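Local coordinates for ATP/GTP-binding site-containing protein A (Brucella abortus, PDB 6NTR) that helps maintain the integrity of the cell envelope from the periplasm and is built on a beta-barrel-like fold, at residues Gly180-Ser183 with Lys184-Val187; Met224-Asp228 with Phe229-Gly233; Gly122-Phe125 with Pro126-Met130. One frame throughout, in Å; residues are numbered along the deposited sequence.

Contact 1 of 3, residues Gly180-Ser183 with Lys184-Val187; sequences GKFS and KDQV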
loop_
_atom_site.group_PDB
_atom_site.type_symbol
_atom_site.label_atom_id
_atom_site.label_comp_id
_atom_site.label_asym_id
_atom_site.label_seq_id
_atom_site.Cartn_x
_atom_site.Cartn_y
_atom_site.Cartn_z
ATOM N N GLY A 180 -12.179 -16.688 -8.010
ATOM C CA GLY A 180 -13.516 -17.205 -7.772
ATOM C C GLY A 180 -14.684 -16.391 -8.300
ATOM O O GLY A 180 -14.711 -16.001 -9.453
ATOM N N LYS A 181 -15.663 -16.148 -7.441
ATOM C CA LYS A 181 -16.871 -15.441 -7.838
ATOM C C LYS A 181 -16.638 -14.035 -8.385
ATOM O O LYS A 181 -17.321 -13.626 -9.317
ATOM C CB LYS A 181 -17.913 -15.448 -6.715
ATOM C CG LYS A 181 -17.527 -14.687 -5.463
ATOM C CD LYS A 181 -18.752 -14.417 -4.608
ATOM C CE LYS A 181 -18.373 -14.024 -3.196
ATOM N NZ LYS A 181 -19.346 -13.065 -2.611
ATOM N N PHE A 182 -15.696 -13.292 -7.826
ATOM C CA PHE A 182 -15.407 -11.968 -8.345
ATOM C C PHE A 182 -14.540 -12.007 -9.587
ATOM O O PHE A 182 -14.079 -10.954 -10.022
ATOM C CB PHE A 182 -14.709 -11.113 -7.296
ATOM C CG PHE A 182 -15.462 -10.963 -6.031
ATOM C CD1 PHE A 182 -16.579 -10.158 -5.972
ATOM C CD2 PHE A 182 -15.035 -11.603 -4.886
ATOM C CE1 PHE A 182 -17.267 -10.011 -4.800
ATOM C CE2 PHE A 182 -15.717 -11.459 -3.711
ATOM C CZ PHE A 182 -16.835 -10.663 -3.665
ATOM N N SER A 183 -14.298 -13.187 -10.163
ATOM C CA SER A 183 -13.273 -13.291 -11.200
ATOM C C SER A 183 -13.681 -12.587 -12.479
ATOM O O SER A 183 -12.814 -12.190 -13.267
ATOM C CB SER A 183 -12.955 -14.752 -11.516
ATOM O OG SER A 183 -14.053 -15.376 -12.154
ATOM N N LYS A 184 -14.981 -12.425 -12.706
ATOM C CA LYS A 184 -15.506 -11.898 -13.955
ATOM C C LYS A 184 -15.935 -10.433 -13.848
ATOM O O LYS A 184 -16.629 -9.931 -14.740
ATOM C CB LYS A 184 -16.679 -12.767 -14.415
ATOM C CG LYS A 184 -16.380 -14.283 -14.493
ATOM C CD LYS A 184 -15.327 -14.638 -15.548
ATOM C CE LYS A 184 -14.976 -16.130 -15.554
ATOM N NZ LYS A 184 -15.637 -16.890 -16.658
ATOM N N ASP A 185 -15.532 -9.739 -12.783
ATOM C CA ASP A 185 -15.883 -8.347 -12.540
ATOM C C ASP A 185 -14.859 -7.419 -13.199
ATOM O O ASP A 185 -13.727 -7.810 -13.485
ATOM C CB ASP A 185 -15.961 -8.084 -11.029
ATOM C CG ASP A 185 -16.962 -9.001 -10.318
ATOM O OD1 ASP A 185 -17.797 -9.635 -11.000
ATOM O OD2 ASP A 185 -16.903 -9.107 -9.073
ATOM N N GLN A 186 -15.281 -6.193 -13.467
ATOM C CA GLN A 186 -14.438 -5.193 -14.099
ATOM C C GLN A 186 -13.380 -4.645 -13.164
ATOM O O GLN A 186 -13.567 -4.632 -11.974
ATOM C CB GLN A 186 -15.289 -4.036 -14.609
ATOM C CG GLN A 186 -16.211 -4.376 -15.757
ATOM C CD GLN A 186 -15.496 -4.436 -17.082
ATOM O OE1 GLN A 186 -14.598 -3.657 -17.347
ATOM N NE2 GLN A 186 -15.901 -5.362 -17.922
ATOM N N VAL A 187 -12.280 -4.173 -13.725
ATOM C CA VAL A 187 -11.216 -3.575 -12.951
ATOM C C VAL A 187 -10.816 -2.270 -13.595
ATOM O O VAL A 187 -11.142 -2.018 -14.736
ATOM C CB VAL A 187 -9.965 -4.457 -12.870
ATOM C CG1 VAL A 187 -10.299 -5.830 -12.327
ATOM C CG2 VAL A 187 -9.286 -4.549 -14.220
#
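With chi1 at -57° in both, Phe182 and Asp185 each set CG beside the backbone N and anti to the carbonyl carbon, and, with the turn between them, this brings carboxylate to ring. OD2 of Asp185 arrives at the ring edge, close to its plane, 3.3 Å from CD1 of Phe182, while the carboxylate plane is turned 75° from that of the ring. An electron-rich oxygen beside a ring C-H is probably mildly favourable. The backbones of the two residues are joined by a weak bond, Asp185 N to Phe182 O at 3.3 Å. One turn earlier, Gly180 O is gripped twice, by the backbone N of Ser183 at 2.9 Å and, more weakly, by Ser183 OG at 2.8 Å. The segment thus illustrates how two successive type I turns, spanning Gly180 to Ser183 and Phe182 to Asp185, can carry a chain from a helix into a strand: Gly180, with positive phi, is where helix 174-179 gives out. Lys184 bends at chi2 and runs its aliphatic chain past the serine hydroxyl, its CG 3.5 Å from Ser183 OG, before the amine leads away. On the aromatic side, Lys181 lays CG over the rim of one face of the Phe182 ring, 4.0 Å above its plane. Beyond the turns Phe182 rests on Asn216, and Asp185 touches Tyr214 of strand 207-214.

Contact 2 of 3, residues Met224-Asp228 with Phe229-Gly233; sequences MDYGD and FSMRG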
loop_
_atom_site.group_PDB
_atom_site.type_symbol
_atom_site.label_atom_id
_atom_site.label_comp_id
_atom_site.label_asym_id
_atom_site.label_seq_id
_atom_site.Cartn_x
_atom_site.Cartn_y
_atom_site.Cartn_z
HETATM N N MSE A 224 5.584 -2.414 -8.485
HETATM C CA MSE A 224 6.057 -1.354 -7.651
HETATM C C MSE A 224 7.345 -0.841 -8.168
HETATM O O MSE A 224 8.305 -1.595 -8.227
HETATM C CB MSE A 224 6.174 -1.909 -6.243
HETATM C CG MSE A 224 4.775 -2.329 -5.857
HETATM SE SE MSE A 224 4.716 -3.792 -4.575
HETATM C CE MSE A 224 5.158 -2.651 -3.053
ATOM N N ASP A 225 7.399 0.436 -8.508
ATOM C CA ASP A 225 8.603 1.040 -9.012
ATOM C C ASP A 225 9.192 1.785 -7.851
ATOM O O ASP A 225 8.613 2.717 -7.348
ATOM C CB ASP A 225 8.261 2.008 -10.144
ATOM C CG ASP A 225 9.414 2.255 -11.095
ATOM O OD1 ASP A 225 10.444 2.771 -10.666
ATOM O OD2 ASP A 225 9.279 1.962 -12.287
ATOM N N TYR A 226 10.367 1.343 -7.437
ATOM C CA TYR A 226 11.085 1.920 -6.319
ATOM C C TYR A 226 12.171 2.843 -6.781
ATOM O O TYR A 226 12.924 3.342 -5.980
ATOM C CB TYR A 226 11.705 0.821 -5.472
ATOM C CG TYR A 226 10.695 -0.013 -4.740
ATOM C CD1 TYR A 226 10.092 0.452 -3.597
ATOM C CD2 TYR A 226 10.337 -1.255 -5.199
ATOM C CE1 TYR A 226 9.156 -0.301 -2.938
ATOM C CE2 TYR A 226 9.413 -2.013 -4.539
ATOM C CZ TYR A 226 8.825 -1.526 -3.413
ATOM O OH TYR A 226 7.901 -2.279 -2.757
ATOM N N GLY A 227 12.244 3.071 -8.084
ATOM C CA GLY A 227 13.275 3.910 -8.645
ATOM C C GLY A 227 14.224 3.048 -9.425
ATOM O O GLY A 227 13.942 2.675 -10.551
ATOM N N ASP A 228 15.341 2.703 -8.809
ATOM C CA ASP A 228 16.342 1.876 -9.459
ATOM C C ASP A 228 15.789 0.518 -9.827
ATOM O O ASP A 228 16.094 0.015 -10.890
ATOM C CB ASP A 228 17.560 1.653 -8.556
ATOM C CG ASP A 228 18.316 2.919 -8.253
ATOM O OD1 ASP A 228 18.201 3.897 -9.014
ATOM O OD2 ASP A 228 19.030 2.933 -7.237
ATOM N N PHE A 229 14.981 -0.077 -8.956
ATOM C CA PHE A 229 14.426 -1.397 -9.217
ATOM C C PHE A 229 12.927 -1.464 -9.040
ATOM O O PHE A 229 12.378 -0.725 -8.262
ATOM C CB PHE A 229 15.067 -2.422 -8.291
ATOM C CG PHE A 229 14.454 -2.482 -6.930
ATOM C CD1 PHE A 229 14.876 -1.638 -5.939
ATOM C CD2 PHE A 229 13.477 -3.395 -6.641
ATOM C CE1 PHE A 229 14.326 -1.690 -4.688
ATOM C CE2 PHE A 229 12.925 -3.452 -5.390
ATOM C CZ PHE A 229 13.354 -2.601 -4.415
ATOM N N SER A 230 12.272 -2.351 -9.774
ATOM C CA SER A 230 10.844 -2.525 -9.657
ATOM C C SER A 230 10.538 -3.975 -9.322
ATOM O O SER A 230 11.282 -4.896 -9.673
ATOM C CB SER A 230 10.125 -2.084 -10.941
ATOM O OG SER A 230 10.783 -2.603 -12.075
HETATM N N MSE A 231 9.399 -4.167 -8.662
HETATM C CA MSE A 231 8.939 -5.462 -8.249
HETATM C C MSE A 231 7.591 -5.697 -8.835
HETATM O O MSE A 231 6.882 -4.745 -9.179
HETATM C CB MSE A 231 8.719 -5.475 -6.756
HETATM C CG MSE A 231 9.991 -5.233 -5.980
HETATM SE SE MSE A 231 9.515 -5.477 -4.104
HETATM C CE MSE A 231 7.844 -6.415 -4.453
ATOM N N ARG A 232 7.242 -6.973 -8.978
ATOM C CA ARG A 232 5.970 -7.390 -9.514
ATOM C C ARG A 232 5.239 -8.152 -8.430
ATOM O O ARG A 232 5.852 -8.878 -7.674
ATOM C CB ARG A 232 6.187 -8.341 -10.687
ATOM C CG ARG A 232 6.404 -7.689 -12.029
ATOM C CD ARG A 232 5.193 -7.869 -12.917
ATOM N NE ARG A 232 5.284 -7.065 -14.124
ATOM C CZ ARG A 232 4.246 -6.713 -14.865
ATOM N NH1 ARG A 232 3.031 -7.091 -14.527
ATOM N NH2 ARG A 232 4.425 -5.979 -15.950
ATOM N N GLY A 233 3.934 -7.972 -8.330
ATOM C CA GLY A 233 3.166 -8.708 -7.359
ATOM C C GLY A 233 1.986 -9.345 -8.031
ATOM O O GLY A 233 1.106 -8.662 -8.502
#
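Met224 and Met231 form an antiparallel hydrogen-bonded pair in the beta hairpin of strands 222-225 and 229-240. Met224 N reaches Met231 O, and Met231 N reaches Met224 O, each at 2.8 Å; nearer the turn, Tyr226 N donates to Phe229 O at 3.0 Å. Between these lies the non-hydrogen-bonded pair of Asp225 and Ser230. A further polar bond shapes the turn itself: OD1 of Asp225 accepts from Gly227 N at 3.2 Å, an Asx turn, and the same carboxylate oxygen makes a salt bridge with Arg18. The aromatic contact depends on Phe229, whose chi1 of 83° wedges CG between the backbone N and the carbonyl carbon and brings the ring back to the side chain of Tyr226. The two rings are nearly parallel, 22° apart, but slid so far that they barely overlap; instead CB of Tyr226 sits over one face of the Phe229 ring, 4.0 Å from that ring's centroid, as a CH-pi contact. Selenium supplies the third kind of interaction. Both methionines are selenomethionines here, and SE of Met231 approaches Tyr226 CE2 at 3.5 Å, an oblique Met-aromatic contact, while its methyl CE touches Met224 SE at 4.1 Å. Phe50 of strand 43-56 meets Met224, Tyr226 and Met231 together, strand 25-39 packs Leu28 against Phe229 and Met231, and Ser230 bonds through its backbone to strand 8-19.

Contact 3 of 3, residues Gly122-Phe125 with Pro126-Met130; sequences GTQF and PTRHM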
loop_
_atom_site.group_PDB
_atom_site.type_symbol
_atom_site.label_atom_id
_atom_site.label_comp_id
_atom_site.label_asym_id
_atom_site.label_seq_id
_atom_site.Cartn_x
_atom_site.Cartn_y
_atom_site.Cartn_z
ATOM N N GLY A 122 -3.370 18.675 7.492
ATOM C CA GLY A 122 -4.568 17.865 7.524
ATOM C C GLY A 122 -4.653 17.014 6.286
ATOM O O GLY A 122 -4.360 17.479 5.196
ATOM N N THR A 123 -5.059 15.761 6.448
ATOM C CA THR A 123 -5.127 14.836 5.326
ATOM C C THR A 123 -6.167 13.754 5.490
ATOM O O THR A 123 -7.161 13.946 6.151
ATOM C CB THR A 123 -3.748 14.230 5.007
ATOM O OG1 THR A 123 -3.819 13.481 3.797
ATOM C CG2 THR A 123 -3.309 13.329 6.096
ATOM N N GLN A 124 -5.941 12.630 4.832
ATOM C CA GLN A 124 -6.822 11.476 4.894
ATOM C C GLN A 124 -5.988 10.219 5.158
ATOM O O GLN A 124 -4.775 10.263 5.136
ATOM C CB GLN A 124 -7.720 11.349 3.673
ATOM C CG GLN A 124 -7.001 11.164 2.362
ATOM C CD GLN A 124 -7.922 10.704 1.266
ATOM O OE1 GLN A 124 -9.075 10.392 1.501
ATOM N NE2 GLN A 124 -7.408 10.652 0.061
ATOM N N PHE A 125 -6.650 9.124 5.464
ATOM C CA PHE A 125 -5.955 7.900 5.760
ATOM C C PHE A 125 -6.233 6.876 4.695
ATOM O O PHE A 125 -7.103 7.047 3.888
ATOM C CB PHE A 125 -6.235 7.410 7.187
ATOM C CG PHE A 125 -5.851 8.392 8.251
ATOM C CD1 PHE A 125 -4.587 8.853 8.346
ATOM C CD2 PHE A 125 -6.775 8.867 9.118
ATOM C CE1 PHE A 125 -4.231 9.763 9.301
ATOM C CE2 PHE A 125 -6.432 9.773 10.078
ATOM C CZ PHE A 125 -5.158 10.226 10.169
ATOM N N PRO A 126 -5.535 5.744 4.756
ATOM C CA PRO A 126 -5.601 4.768 3.674
ATOM C C PRO A 126 -6.957 4.233 3.304
ATOM O O PRO A 126 -7.188 4.095 2.115
ATOM C CB PRO A 126 -4.737 3.628 4.200
ATOM C CG PRO A 126 -3.728 4.309 5.039
ATOM C CD PRO A 126 -4.447 5.444 5.696
ATOM N N THR A 127 -7.823 3.898 4.236
ATOM C CA THR A 127 -9.111 3.431 3.787
ATOM C C THR A 127 -9.926 4.518 3.091
ATOM O O THR A 127 -10.575 4.241 2.107
ATOM C CB THR A 127 -9.906 2.715 4.867
ATOM O OG1 THR A 127 -9.220 1.510 5.200
ATOM C CG2 THR A 127 -11.262 2.352 4.338
ATOM N N ARG A 128 -9.906 5.739 3.615
ATOM C CA ARG A 128 -10.663 6.819 3.003
ATOM C C ARG A 128 -10.128 7.120 1.619
ATOM O O ARG A 128 -10.877 7.163 0.667
ATOM C CB ARG A 128 -10.584 8.067 3.863
ATOM C CG ARG A 128 -11.838 8.914 3.844
ATOM C CD ARG A 128 -12.808 8.451 4.911
ATOM N NE ARG A 128 -13.537 9.556 5.510
ATOM C CZ ARG A 128 -14.577 9.409 6.317
ATOM N NH1 ARG A 128 -15.011 8.204 6.631
ATOM N NH2 ARG A 128 -15.179 10.472 6.809
ATOM N N HIS A 129 -8.812 7.247 1.516
ATOM C CA HIS A 129 -8.136 7.452 0.245
ATOM C C HIS A 129 -8.477 6.356 -0.752
ATOM O O HIS A 129 -8.699 6.627 -1.936
ATOM C CB HIS A 129 -6.639 7.505 0.507
ATOM C CG HIS A 129 -5.805 7.864 -0.681
ATOM N ND1 HIS A 129 -5.689 7.053 -1.787
ATOM C CD2 HIS A 129 -4.981 8.917 -0.902
ATOM C CE1 HIS A 129 -4.856 7.605 -2.652
ATOM N NE2 HIS A 129 -4.410 8.735 -2.137
HETATM N N MSE A 130 -8.509 5.117 -0.304
HETATM C CA MSE A 130 -8.872 4.047 -1.186
HETATM C C MSE A 130 -10.302 4.287 -1.614
HETATM O O MSE A 130 -10.601 4.196 -2.785
HETATM C CB MSE A 130 -8.691 2.696 -0.509
HETATM C CG MSE A 130 -7.919 1.696 -1.377
HETATM SE SE MSE A 130 -6.317 2.390 -2.302
HETATM C CE MSE A 130 -5.373 3.229 -0.808
#
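Gln124 reaches across the first turn of helix 126-138 to lie against His129, and its path can be followed atom by atom. The bond from CA to CB of Gln124 heads toward the helix. A chi1 of 62° then places CG between the backbone N and the carbonyl carbon, and from there the chain is extended, so that Gln124 CG passes CB of His129 at 4.1 Å. The amide carbon, Gln124 CD, settles on the backbone of the same residue, 3.4 Å from His129 CA. At the fork the two amide atoms part. Gln124 OE1 lies against the helix backbone and also meets the aliphatic part of Arg128, whose CB is 3.6 Å away; its approach to His129 N is too poorly angled for a hydrogen bond. Gln124 NE2 runs the other way and meets the imidazole obliquely, 3.1 Å from His129 CD2, with amide and ring planes 41° apart; the hydrogen-bond partner of this amide nitrogen is Glu132 OE1, further along the helix. The backbone N of His129 donates to Phe125 O at 2.9 Å, with an almost straight N-H...O angle of 176°. This is the first i to i+4 bond of the helix, made by the residue in the N-cap position, and Pro126 O continues the pattern by accepting from Met130 N. Phenylalanine has no side-chain acceptor for the helix start; Glu72 of strand 62-72 supplies one, accepting from Thr127 N, and its negative charge probably suits the positive end of the helix dipole. The Phe125 ring stacks with Phe79 and touches strand 90-102, while His129 NE2 is joined to Thr161 OG1 and its side chain rests on Thr146 and Leu148 of strand 143-148.

Overall arrangement
From the N terminus, contact 3 comes first, closing the passage from strand 116-121 into helix 126-138 and setting that helix against the strands of the barrel-like body. Contact 1 follows, where the chain leaves helix 174-179 and turns toward strand 187-195 at the surface, the centre of this contact about 21 Å from the centre of the chain. Contact 2 closes last, at the hairpin between strands 222-225 and 229-240. The three run strictly in series, none nesting in or crossing another, and none touches another: nearest atoms are about 12 to 13 Å apart. Contacts 2 and 3 lie on opposite sides of the chain's centre, their own centres about 23 Å apart.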